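Local coordinates for protein greglin (Schistocerca gregaria, PDB 4GI3) that inhibits serine proteases, among them subtilisin, neutrophil and pancreatic elastases, chymotrypsin and cathepsin G, but not pancreatic trypsin, at residues C21-V32 with V45-E56. Residues are numbered along the deposited sequence; the frame is centred on the assembly and turned at random.
Sequences CPSICPLIYAPV and VNECEVRKCGCE. Unlike the reference sequence in segment 21-32: Cys21 (reference Leu), Cys25 (reference Ser).
Asn46 ND2 is gripped by two backbone carbonyls and a water. It gives a nearly straight hydrogen bond to Ile28 O (2.9 Å, 167° at the hydrogen), in the planes of both the amide and the carbonyl, and a weak, bent one to Pro26 O at 3.3 Å. The water also bridges Pro26 O to Glu49 OE1. Asparagine suits this place because its amide works from both ends: while ND2 holds the loop, OD1 caps the helix by accepting from Glu49 N at 3.0 Å. With chi1 at 58°, CG lies between the backbone N and C, turning the amide to both tasks. Such an asparagine spacer, holding the carbonyls of the two residues that flank Leu27, is characteristic of Kazal-type inhibitors, and probably keeps the protease-binding loop rigid.

Close by, Ala30 N donates to Val45 O at 2.9 Å. The disulfides Cys25–Cys48 and Cys21–Cys55 tie the first part of 21-32 to the helix at two points about two turns apart. Between them the aliphatic chain of Lys52 passes alongside Pro22 O, CG 3.3 Å from it, and NZ reaches Ser23 O in a weak bond while forming a salt bridge with Glu49 OE2 (2.9 Å). The CG2 methyl of beta-branched Val32 meets Val50 CG2 at 3.6 Å.

Leu27 and the short strand 25-26 engage another protein chain, probably a target protease, while Phe44 of strand 41-44 and Tyr61 of strand 61-63 pack against Val50, joining helix 47-57 to the antiparallel sheet.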
ATOM      1  N   CYS B  21      14.162  17.250  -5.713  1.00 50.19           N
ATOM      2  CA  CYS B  21      12.785  16.979  -6.132  1.00 49.79           C
ATOM      3  C   CYS B  21      12.282  15.611  -5.652  1.00 49.51           C
ATOM      4  O   CYS B  21      13.003  14.625  -5.800  1.00 49.19           O
ATOM      5  CB  CYS B  21      12.618  17.146  -7.638  1.00 50.79           C
ATOM      6  SG  CYS B  21      12.735  18.865  -8.198  1.00 55.34           S
ATOM      7  N   PRO B  22      11.045  15.550  -5.090  1.00 42.98           N
ATOM      8  CA  PRO B  22      10.509  14.274  -4.568  1.00 41.55           C
ATOM      9  C   PRO B  22      10.279  13.191  -5.615  1.00 39.95           C
ATOM     10  O   PRO B  22       9.503  13.377  -6.555  1.00 38.91           O
ATOM     11  CB  PRO B  22       9.197  14.692  -3.901  1.00 43.74           C
ATOM     12  CG  PRO B  22       9.313  16.174  -3.686  1.00 48.51           C
ATOM     13  CD  PRO B  22      10.093  16.653  -4.856  1.00 44.28           C
ATOM     14  N   SER B  23      10.941  12.046  -5.419  1.00 32.96           N
ATOM     15  CA  SER B  23      10.934  10.898  -6.322  1.00 31.21           C
ATOM     16  C   SER B  23       9.859   9.857  -6.048  1.00 30.74           C
ATOM     17  O   SER B  23       9.590   9.023  -6.918  1.00 32.05           O
ATOM     18  CB  SER B  23      12.302  10.220  -6.309  1.00 36.41           C
ATOM     19  OG  SER B  23      13.207  10.811  -5.385  1.00 47.01           O
ATOM     20  N   ILE B  24       9.256   9.881  -4.851  1.00 22.15           N
ATOM     21  CA  ILE B  24       8.267   8.874  -4.453  1.00 20.05           C
ATOM     22  C   ILE B  24       6.935   9.527  -4.184  1.00 22.27           C
ATOM     23  O   ILE B  24       6.891  10.584  -3.550  1.00 22.02           O
ATOM     24  CB  ILE B  24       8.772   8.063  -3.206  1.00 21.58           C
ATOM     25  CG1 ILE B  24      10.177   7.417  -3.400  1.00 22.37           C
ATOM     26  CG2 ILE B  24       7.714   7.071  -2.649  1.00 19.22           C
ATOM     27  CD1 ILE B  24      10.287   6.265  -4.401  1.00 32.04           C
ATOM     28  N   CYS B  25       5.852   8.879  -4.637  1.00 18.44           N
ATOM     29  CA  CYS B  25       4.472   9.321  -4.423  1.00 19.09           C
ATOM     30  C   CYS B  25       3.605   8.221  -3.792  1.00 19.02           C
ATOM     31  O   CYS B  25       3.920   7.052  -3.993  1.00 17.41           O
ATOM     32  CB  CYS B  25       3.867   9.826  -5.728  1.00 20.85           C
ATOM     33  SG  CYS B  25       4.495  11.452  -6.228  1.00 25.50           S
ATOM     34  N   PRO B  26       2.493   8.552  -3.074  1.00 15.38           N
ATOM     35  CA  PRO B  26       1.615   7.491  -2.570  1.00 14.08           C
ATOM     36  C   PRO B  26       0.883   6.847  -3.742  1.00 18.21           C
ATOM     37  O   PRO B  26       0.683   7.506  -4.765  1.00 15.86           O
ATOM     38  CB  PRO B  26       0.631   8.237  -1.654  1.00 15.85           C
ATOM     39  CG  PRO B  26       1.163   9.626  -1.527  1.00 21.63           C
ATOM     40  CD  PRO B  26       1.918   9.878  -2.785  1.00 16.82           C
ATOM     41  N   LEU B  27       0.464   5.585  -3.602  1.00 13.32           N
ATOM     42  CA  LEU B  27      -0.208   4.907  -4.703  1.00 12.44           C
ATOM     43  C   LEU B  27      -1.730   4.980  -4.635  1.00 16.24           C
ATOM     44  O   LEU B  27      -2.445   3.991  -4.783  1.00 14.51           O
ATOM     45  CB  LEU B  27       0.394   3.510  -5.012  1.00 11.81           C
ATOM     46  CG  LEU B  27       1.690   3.574  -5.833  1.00 16.65           C
ATOM     47  CD1 LEU B  27       2.509   2.284  -5.702  1.00 16.87           C
ATOM     48  CD2 LEU B  27       1.371   3.864  -7.325  1.00 18.80           C
ATOM     49  N   ILE B  28      -2.224   6.202  -4.388  1.00 13.76           N
ATOM     50  CA  ILE B  28      -3.650   6.495  -4.375  1.00 13.07           C
ATOM     51  C   ILE B  28      -4.021   6.779  -5.828  1.00 16.27           C
ATOM     52  O   ILE B  28      -3.253   7.421  -6.552  1.00 15.90           O
ATOM     53  CB  ILE B  28      -3.961   7.697  -3.437  1.00 16.74           C
ATOM     54  CG1 ILE B  28      -5.460   8.044  -3.484  1.00 18.51           C
ATOM     55  CG2 ILE B  28      -3.042   8.939  -3.734  1.00 19.71           C
ATOM     56  CD1 ILE B  28      -6.047   8.567  -2.202  1.00 25.64           C
ATOM     57  N   TYR B  29      -5.162   6.268  -6.265  1.00 15.44           N
ATOM     58  CA  TYR B  29      -5.610   6.536  -7.625  1.00 16.13           C
ATOM     59  C   TYR B  29      -6.659   7.631  -7.511  1.00 16.97           C
ATOM     60  O   TYR B  29      -7.767   7.393  -7.037  1.00 16.23           O
ATOM     61  CB  TYR B  29      -6.172   5.257  -8.282  1.00 17.66           C
ATOM     62  CG  TYR B  29      -6.734   5.481  -9.668  1.00 19.09           C
ATOM     63  CD1 TYR B  29      -5.894   5.707 -10.752  1.00 21.84           C
ATOM     64  CD2 TYR B  29      -8.109   5.420  -9.904  1.00 20.12           C
ATOM     65  CE1 TYR B  29      -6.406   5.903 -12.037  1.00 24.27           C
ATOM     66  CE2 TYR B  29      -8.629   5.595 -11.187  1.00 21.38           C
ATOM     67  CZ  TYR B  29      -7.773   5.831 -12.250  1.00 32.45           C
ATOM     68  OH  TYR B  29      -8.271   6.013 -13.521  1.00 36.13           O
ATOM     69  N   ALA B  30      -6.286   8.846  -7.909  1.00 17.52           N
ATOM     70  CA  ALA B  30      -7.184  10.022  -7.882  1.00 17.55           C
ATOM     71  C   ALA B  30      -6.812  10.828  -9.134  1.00 20.79           C
ATOM     72  O   ALA B  30      -6.042  11.788  -9.049  1.00 19.81           O
ATOM     73  CB  ALA B  30      -6.959  10.817  -6.604  1.00 17.72           C
ATOM     74  N   PRO B  31      -7.185  10.326 -10.343  1.00 18.68           N
ATOM     75  CA  PRO B  31      -6.681  10.959 -11.570  1.00 18.41           C
ATOM     76  C   PRO B  31      -7.081  12.403 -11.779  1.00 20.79           C
ATOM     77  O   PRO B  31      -8.166  12.825 -11.364  1.00 19.87           O
ATOM     78  CB  PRO B  31      -7.123  10.018 -12.687  1.00 21.03           C
ATOM     79  CG  PRO B  31      -8.252   9.290 -12.139  1.00 25.96           C
ATOM     80  CD  PRO B  31      -8.057   9.178 -10.659  1.00 21.72           C
ATOM     81  N   VAL B  32      -6.159  13.142 -12.388  1.00 20.10           N
ATOM     82  CA  VAL B  32      -6.270  14.572 -12.665  1.00 19.41           C
ATOM     83  C   VAL B  32      -5.801  14.870 -14.089  1.00 25.00           C
ATOM     84  O   VAL B  32      -4.776  14.352 -14.551  1.00 23.86           O
ATOM     85  CB  VAL B  32      -5.484  15.392 -11.612  1.00 22.25           C
ATOM     86  CG1 VAL B  32      -6.114  15.249 -10.227  1.00 21.97           C
ATOM     87  CG2 VAL B  32      -4.013  14.994 -11.568  1.00 22.20           C
ATOM     88  N   VAL B  45      -2.040   9.771 -12.705  1.00 19.49           N
ATOM     89  CA  VAL B  45      -2.691   8.952 -11.674  1.00 19.15           C
ATOM     90  C   VAL B  45      -3.143   9.735 -10.419  1.00 19.62           C
ATOM     91  O   VAL B  45      -4.118   9.349  -9.791  1.00 19.04           O
ATOM     92  CB  VAL B  45      -1.899   7.670 -11.336  1.00 22.94           C
ATOM     93  CG1 VAL B  45      -1.878   6.726 -12.541  1.00 22.70           C
ATOM     94  CG2 VAL B  45      -0.486   8.008 -10.909  1.00 22.55           C
ATOM     95  N   ASN B  46      -2.449  10.836 -10.102  1.00 17.82           N
ATOM     96  CA  ASN B  46      -2.751  11.746  -8.994  1.00 17.48           C
ATOM     97  C   ASN B  46      -1.944  13.035  -9.104  1.00 20.75           C
ATOM     98  O   ASN B  46      -0.986  13.100  -9.890  1.00 18.12           O
ATOM     99  CB  ASN B  46      -2.530  11.070  -7.615  1.00 18.47           C
ATOM    100  CG  ASN B  46      -1.147  10.553  -7.376  1.00 23.85           C
ATOM    101  OD1 ASN B  46      -0.143  11.246  -7.575  1.00 15.07           O
ATOM    102  ND2 ASN B  46      -1.066   9.318  -6.892  1.00 24.54           N
ATOM    103  N   GLU B  47      -2.287  14.047  -8.257  1.00 18.02           N
ATOM    104  CA  GLU B  47      -1.590  15.330  -8.212  1.00 18.02           C
ATOM    105  C   GLU B  47      -0.126  15.171  -7.866  1.00 20.14           C
ATOM    106  O   GLU B  47       0.676  15.896  -8.425  1.00 19.93           O
ATOM    107  CB  GLU B  47      -2.228  16.269  -7.195  1.00 20.01           C
ATOM    108  CG  GLU B  47      -3.441  17.041  -7.661  1.00 33.92           C
ATOM    109  CD  GLU B  47      -3.886  18.057  -6.622  1.00 50.14           C
ATOM    110  OE1 GLU B  47      -3.032  18.845  -6.154  1.00 48.73           O
ATOM    111  OE2 GLU B  47      -5.079  18.034  -6.240  1.00 35.95           O
ATOM    112  N   CYS B  48       0.248  14.227  -6.953  1.00 17.80           N
ATOM    113  CA  CYS B  48       1.658  14.026  -6.610  1.00 18.05           C
ATOM    114  C   CYS B  48       2.514  13.745  -7.844  1.00 19.41           C
ATOM    115  O   CYS B  48       3.601  14.299  -7.961  1.00 18.50           O
ATOM    116  CB  CYS B  48       1.842  12.939  -5.551  1.00 20.24           C
ATOM    117  SG  CYS B  48       3.551  12.775  -4.959  1.00 25.77           S
ATOM    118  N   GLU B  49       2.030  12.881  -8.746  1.00 17.51           N
ATOM    119  CA  GLU B  49       2.758  12.520  -9.973  1.00 19.29           C
ATOM    120  C   GLU B  49       2.930  13.712 -10.927  1.00 23.16           C
ATOM    121  O   GLU B  49       4.005  13.859 -11.515  1.00 20.94           O
ATOM    122  CB  GLU B  49       2.127  11.320 -10.680  1.00 21.07           C
ATOM    123  CG  GLU B  49       2.320   9.987  -9.944  1.00 35.42           C
ATOM    124  CD  GLU B  49       3.724   9.449  -9.698  1.00 51.22           C
ATOM    125  OE1 GLU B  49       3.876   8.644  -8.751  1.00 47.73           O
ATOM    126  OE2 GLU B  49       4.663   9.804 -10.447  1.00 40.60           O
ATOM    127  N   VAL B  50       1.904  14.585 -11.022  1.00 21.37           N
ATOM    128  CA  VAL B  50       1.975  15.799 -11.859  1.00 22.92           C
ATOM    129  C   VAL B  50       3.100  16.694 -11.333  1.00 26.50           C
ATOM    130  O   VAL B  50       3.932  17.158 -12.114  1.00 25.66           O
ATOM    131  CB  VAL B  50       0.660  16.618 -11.919  1.00 27.88           C
ATOM    132  CG1 VAL B  50       0.768  17.699 -12.987  1.00 28.56           C
ATOM    133  CG2 VAL B  50      -0.555  15.754 -12.177  1.00 28.10           C
ATOM    134  N   ARG B  51       3.111  16.941  -9.996  1.00 22.40           N
ATOM    135  CA  ARG B  51       4.101  17.773  -9.315  1.00 22.31           C
ATOM    136  C   ARG B  51       5.524  17.246  -9.479  1.00 28.39           C
ATOM    137  O   ARG B  51       6.455  18.035  -9.632  1.00 27.18           O
ATOM    138  CB  ARG B  51       3.758  17.927  -7.832  1.00 21.18           C
ATOM    139  CG  ARG B  51       2.544  18.812  -7.556  1.00 30.80           C
ATOM    140  CD  ARG B  51       2.408  19.155  -6.071  1.00 43.99           C
ATOM    141  NE  ARG B  51       1.879  18.046  -5.268  1.00 50.92           N
ATOM    142  CZ  ARG B  51       2.614  17.250  -4.491  1.00 71.85           C
ATOM    143  NH1 ARG B  51       3.929  17.427  -4.403  1.00 63.54           N
ATOM    144  NH2 ARG B  51       2.043  16.275  -3.798  1.00 58.52           N
ATOM    145  N   LYS B  52       5.683  15.908  -9.460  1.00 27.13           N
ATOM    146  CA  LYS B  52       6.968  15.221  -9.604  1.00 27.76           C
ATOM    147  C   LYS B  52       7.542  15.530 -10.999  1.00 36.08           C
ATOM    148  O   LYS B  52       8.702  15.930 -11.100  1.00 36.02           O
ATOM    149  CB  LYS B  52       6.764  13.709  -9.417  1.00 28.61           C
ATOM    150  CG  LYS B  52       8.062  12.887  -9.472  1.00 36.03           C
ATOM    151  CD  LYS B  52       7.827  11.385  -9.678  1.00 39.20           C
ATOM    152  CE  LYS B  52       7.273  10.685  -8.465  1.00 55.83           C
ATOM    153  NZ  LYS B  52       6.943   9.257  -8.742  1.00 72.16           N
ATOM    154  N   CYS B  53       6.705  15.369 -12.048  1.00 37.11           N
ATOM    155  CA  CYS B  53       7.020  15.630 -13.451  1.00 40.16           C
ATOM    156  C   CYS B  53       7.471  17.089 -13.628  1.00 44.87           C
ATOM    157  O   CYS B  53       8.522  17.327 -14.211  1.00 43.60           O
ATOM    158  CB  CYS B  53       5.824  15.284 -14.337  1.00 42.38           C
ATOM    159  SG  CYS B  53       6.162  15.334 -16.120  1.00 47.81           S
ATOM    160  N   GLY B  54       6.733  18.028 -13.029  1.00 42.66           N
ATOM    161  CA  GLY B  54       7.063  19.451 -13.060  1.00 43.07           C
ATOM    162  C   GLY B  54       8.399  19.806 -12.430  1.00 48.65           C
ATOM    163  O   GLY B  54       9.157  20.601 -12.990  1.00 47.81           O
ATOM    164  N   CYS B  55       8.705  19.209 -11.268  1.00 47.24           N
ATOM    165  CA  CYS B  55       9.935  19.433 -10.501  1.00 48.28           C
ATOM    166  C   CYS B  55      11.194  18.831 -11.152  1.00 48.74           C
ATOM    167  O   CYS B  55      12.197  19.531 -11.306  1.00 47.84           O
ATOM    168  CB  CYS B  55       9.761  18.921  -9.074  1.00 50.20           C
ATOM    169  SG  CYS B  55      10.888  19.668  -7.870  1.00 55.26           S
ATOM    170  N   GLU B  56      11.154  17.522 -11.454  1.00 42.85           N
ATOM    171  CA  GLU B  56      12.266  16.736 -11.997  1.00 42.09           C
ATOM    172  C   GLU B  56      12.637  17.085 -13.420  1.00 44.56           C
ATOM    173  O   GLU B  56      13.828  17.156 -13.744  1.00 44.33           O
ATOM    174  CB  GLU B  56      11.962  15.221 -11.922  1.00 43.27           C
ATOM    175  CG  GLU B  56      11.914  14.649 -10.513  1.00 56.75           C
ATOM    176  CD  GLU B  56      11.763  13.141 -10.394  1.00 76.19           C
ATOM    177  OE1 GLU B  56      11.300  12.491 -11.363  1.00 59.32           O
ATOM    178  OE2 GLU B  56      12.091  12.611  -9.307  1.00 70.67           O
TER
HETATM  179  O   HOH W   1       1.440   7.491  -7.589  1.00 32.65           O
HETATM  180  O   HOH W   2      -5.039  13.507  -7.202  1.00 18.36           O